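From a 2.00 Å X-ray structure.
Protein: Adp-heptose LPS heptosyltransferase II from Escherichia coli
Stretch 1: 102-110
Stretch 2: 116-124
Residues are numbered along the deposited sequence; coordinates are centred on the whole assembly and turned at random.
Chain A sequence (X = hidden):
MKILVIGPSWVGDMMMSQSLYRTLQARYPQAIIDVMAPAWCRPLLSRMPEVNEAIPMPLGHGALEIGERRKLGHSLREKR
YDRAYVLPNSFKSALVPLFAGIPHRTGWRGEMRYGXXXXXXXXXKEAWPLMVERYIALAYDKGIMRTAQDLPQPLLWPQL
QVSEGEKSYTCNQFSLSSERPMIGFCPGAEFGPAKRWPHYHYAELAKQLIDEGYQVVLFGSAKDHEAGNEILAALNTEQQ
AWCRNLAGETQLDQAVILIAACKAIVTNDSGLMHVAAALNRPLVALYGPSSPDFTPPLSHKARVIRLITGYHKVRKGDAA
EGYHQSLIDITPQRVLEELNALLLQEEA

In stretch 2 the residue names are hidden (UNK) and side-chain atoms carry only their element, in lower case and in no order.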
# COMPACT_ATOMS: atom_id res chain seq x y z
N ILE A 102 17.57 -22.82 -2.73
CA ILE A 102 17.21 -22.54 -1.34
C ILE A 102 16.50 -23.76 -0.74
O ILE A 102 15.50 -24.23 -1.28
CB ILE A 102 16.29 -21.31 -1.26
CG1 ILE A 102 16.96 -20.13 -1.97
CG2 ILE A 102 16.00 -20.97 0.20
CD1 ILE A 102 16.07 -18.93 -2.17
N PRO A 103 17.01 -24.27 0.39
CA PRO A 103 16.45 -25.44 1.07
C PRO A 103 15.01 -25.33 1.57
O PRO A 103 14.23 -26.27 1.43
CB PRO A 103 17.43 -25.68 2.21
CG PRO A 103 17.89 -24.30 2.55
CD PRO A 103 18.13 -23.71 1.18
N HIS A 104 14.68 -24.19 2.16
CA HIS A 104 13.34 -23.97 2.70
C HIS A 104 12.58 -22.89 1.94
O HIS A 104 12.93 -21.71 1.99
CB HIS A 104 13.44 -23.58 4.18
CG HIS A 104 14.21 -24.57 5.00
ND1 HIS A 104 15.52 -24.91 4.74
CD2 HIS A 104 13.84 -25.30 6.08
CE1 HIS A 104 15.93 -25.80 5.62
NE2 HIS A 104 14.93 -26.06 6.45
N ARG A 105 11.54 -23.31 1.24
CA ARG A 105 10.73 -22.40 0.44
C ARG A 105 9.27 -22.45 0.91
O ARG A 105 8.58 -23.45 0.71
CB ARG A 105 10.84 -22.78 -1.03
CG ARG A 105 12.29 -22.92 -1.50
CD ARG A 105 12.39 -23.25 -2.98
NE ARG A 105 11.84 -24.57 -3.30
CZ ARG A 105 12.33 -25.72 -2.85
NH1 ARG A 105 13.39 -25.74 -2.06
NH2 ARG A 105 11.76 -26.87 -3.20
N THR A 106 8.82 -21.35 1.53
CA THR A 106 7.46 -21.26 2.08
C THR A 106 6.50 -20.34 1.33
O THR A 106 6.91 -19.36 0.72
CB THR A 106 7.52 -20.75 3.54
OG1 THR A 106 8.47 -21.53 4.28
CG2 THR A 106 6.15 -20.87 4.19
N GLY A 107 5.21 -20.66 1.41
CA GLY A 107 4.20 -19.86 0.75
C GLY A 107 2.86 -20.57 0.70
O GLY A 107 2.79 -21.79 0.86
N TRP A 108 1.78 -19.81 0.51
CA TRP A 108 0.46 -20.43 0.43
C TRP A 108 0.41 -21.21 -0.88
O TRP A 108 1.11 -20.86 -1.84
CB TRP A 108 -0.65 -19.39 0.48
CG TRP A 108 -0.69 -18.66 1.79
CD1 TRP A 108 -0.14 -17.44 2.07
CD2 TRP A 108 -1.27 -19.13 3.01
NE1 TRP A 108 -0.35 -17.12 3.40
CE2 TRP A 108 -1.03 -18.14 4.00
CE3 TRP A 108 -1.97 -20.30 3.38
CZ2 TRP A 108 -1.46 -18.28 5.32
CZ3 TRP A 108 -2.40 -20.43 4.70
CH2 TRP A 108 -2.14 -19.43 5.65
N ARG A 109 -0.39 -22.26 -0.92
CA ARG A 109 -0.50 -23.09 -2.11
C ARG A 109 -0.67 -22.31 -3.42
O ARG A 109 -0.01 -22.61 -4.41
CB ARG A 109 -1.64 -24.09 -1.94
CG ARG A 109 -1.69 -25.16 -3.02
CD ARG A 109 -2.64 -26.28 -2.63
NE ARG A 109 -4.02 -25.82 -2.46
CZ ARG A 109 -5.01 -26.59 -2.03
NH1 ARG A 109 -4.77 -27.85 -1.71
NH2 ARG A 109 -6.24 -26.09 -1.91
N GLY A 110 -1.55 -21.31 -3.42
CA GLY A 110 -1.76 -20.54 -4.63
C GLY A 110 -2.11 -21.41 -5.82
O GLY A 110 -3.03 -22.22 -5.74
N UNK A 116 7.48 -26.17 -6.32
CA UNK A 116 8.34 -25.04 -6.03
C UNK A 116 8.39 -24.71 -4.55
O UNK A 116 9.33 -24.07 -4.08
c UNK A 116 7.85 -23.82 -6.82
c UNK A 116 7.58 -24.11 -8.30
c UNK A 116 7.24 -22.81 -9.00
c UNK A 116 8.80 -24.75 -8.95
N UNK A 117 7.38 -25.16 -3.80
CA UNK A 117 7.31 -24.90 -2.37
C UNK A 117 7.29 -26.19 -1.55
O UNK A 117 6.31 -26.94 -1.59
c UNK A 117 4.49 -22.18 -2.50
c UNK A 117 6.05 -24.09 -2.05
c UNK A 117 6.93 -21.75 -2.13
c UNK A 117 5.90 -22.71 -2.71
N UNK A 118 8.36 -26.46 -0.82
CA UNK A 118 8.42 -27.66 0.00
C UNK A 118 7.77 -27.43 1.36
O UNK A 118 7.75 -28.32 2.21
o UNK A 118 10.55 -26.04 1.15
c UNK A 118 10.83 -26.98 0.41
n UNK A 118 11.99 -27.06 -0.24
c UNK A 118 9.87 -28.12 0.19
N UNK A 119 7.23 -26.23 1.56
CA UNK A 119 6.56 -25.89 2.80
C UNK A 119 5.27 -25.16 2.42
O UNK A 119 5.06 -24.00 2.79
c UNK A 119 6.81 -24.60 4.97
o UNK A 119 5.97 -25.37 5.49
o UNK A 119 7.14 -23.52 5.50
c UNK A 119 7.46 -25.00 3.66
N UNK A 120 4.43 -25.86 1.67
CA UNK A 120 3.15 -25.32 1.20
C UNK A 120 2.14 -25.22 2.33
O UNK A 120 2.01 -26.13 3.15
c UNK A 120 2.57 -26.22 0.08
c UNK A 120 2.39 -27.64 0.59
c UNK A 120 1.25 -25.66 -0.42
N UNK A 121 1.42 -24.11 2.37
CA UNK A 121 0.41 -23.89 3.40
C UNK A 121 -0.96 -23.87 2.72
O UNK A 121 -1.17 -23.12 1.77
n UNK A 121 5.38 -21.97 7.49
n UNK A 121 3.21 -21.23 7.45
c UNK A 121 4.14 -22.09 7.05
c UNK A 121 0.65 -22.55 4.11
n UNK A 121 3.82 -23.09 6.22
c UNK A 121 2.47 -23.33 5.69
c UNK A 121 2.08 -22.32 4.62
N UNK A 122 -1.88 -24.71 3.19
CA UNK A 122 -3.22 -24.77 2.60
C UNK A 122 -4.05 -23.68 3.25
O UNK A 122 -4.24 -23.66 4.47
c UNK A 122 -5.20 -26.20 2.07
c UNK A 122 -3.90 -26.13 2.86
c UNK A 122 -2.97 -27.26 2.47
N UNK A 123 -4.57 -22.78 2.42
CA UNK A 123 -5.35 -21.65 2.90
C UNK A 123 -6.83 -21.90 3.16
O UNK A 123 -7.56 -22.42 2.31
c UNK A 123 -5.21 -20.49 1.91
c UNK A 123 -5.53 -18.65 3.56
c UNK A 123 -5.97 -19.20 2.21
c UNK A 123 -5.72 -18.19 1.10
N UNK A 124 -7.27 -21.53 4.36
CA UNK A 124 -8.66 -21.64 4.78
C UNK A 124 -9.11 -20.19 4.91
O UNK A 124 -8.88 -19.55 5.94
o UNK A 124 -10.43 -23.61 7.25
o UNK A 124 -11.05 -21.75 6.29
c UNK A 124 -10.18 -22.59 6.59
c UNK A 124 -8.75 -22.34 6.14

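Position 116 carries four side-chain carbons, forked at the second, with CA-to-CB pointing away from the first stretch. It is Leu116, an apolar chain suited to a buried site, and its contribution to the contact comes from the backbone: Arg105 NE donates a hydrogen bond to Leu116 O at 2.7 Å, a carbonyl lying near the plane of the guanidinium, where its N-H groups point.

At 117 there are again four carbons forked at the second. CB points away overall, yet the end of the chain returns: one terminal carbon lies 3.7 Å from Thr106 O and the other 3.8 Å from Gly107 O. This is Leu117, long enough to reach back. An ideal CB on Gly107 would sit only 3.3 Å from CD1 of Leu117, a tight fit that the absence of a side chain there avoids.

Position 118 has two side-chain carbons, the second bearing one oxygen and one nitrogen. The oxygen lies 2.9 Å from Arg105 N and the nitrogen 2.9 Å from Pro103 O; a short amide that can accept and donate: Asn118. Arg105 N donates to Asn118 OD1 in a nearly straight bond, while Asn118 ND2 gives a weak bond to Pro103 O. The same ND2 lies over one face of the Arg105 guanidinium, 2.6 Å from Arg105 NH1; both are donors, so this closeness is not a hydrogen bond.

The side chain at 119 has two carbons, the second carrying two oxygens, one of them 2.7 Å from Thr106 OG1: Asp119. Thr106 OG1 donates to OD2, a good use of a carboxylate beside a hydroxyl on the same face of the sheet. Asp119 N donates a weak hydrogen bond to Arg105 O at 3.2 Å.

Position 120 has three carbons branching at CB, and points to the other face, where one terminal carbon packs 3.6 Å from Arg109 CB. It is Val120, whose CA lies 3.6 Å from Gly107 O in a CA-H...O contact. A beta-branched residue suits this extended backbone.

At 121 three carbons lead to a nitrogen and then a carbon with two more nitrogens; CB packs 3.5 Å from Trp108 CE3, and Thr106 CG2 covers one face of the terminal group. This is Arg121, whose guanidinium can also pair with Asp119: NH2 forms a salt bridge with Asp119 OD2 at 3.1 Å.

Position 122 has three carbons branched at CB, one lying over the Arg109 guanidinium, 4.1 Å from Arg109 NH2: Val122, its apolar CG1 suited to that flat face. At 123, four carbons fork at the second, and one terminal carbon sits over the Trp108 six-membered ring, 4.0 Å from its centroid; this is Leu123, a branched apolar chain that can set CD1 there. Finally, 124 has two carbons, the second with two oxygens, and no contact here: Asp124, its charge at ease in an exposed place.

The two strands run parallel. Arg121 N donates to Gly107 O at 3.1 Å, and Arg109 N donates to Arg121 O at 2.9 Å, so Arg121 binds the residues flanking Trp108. Thr106, Asp119, Trp108 and Arg121 share one face, where polar pairing joins aromatic packing, while Asn118 and Leu116 O secure Arg105 just before the strand of the second stretch begins.

Stretch 2, residues 116-124: LLNDVRVLD
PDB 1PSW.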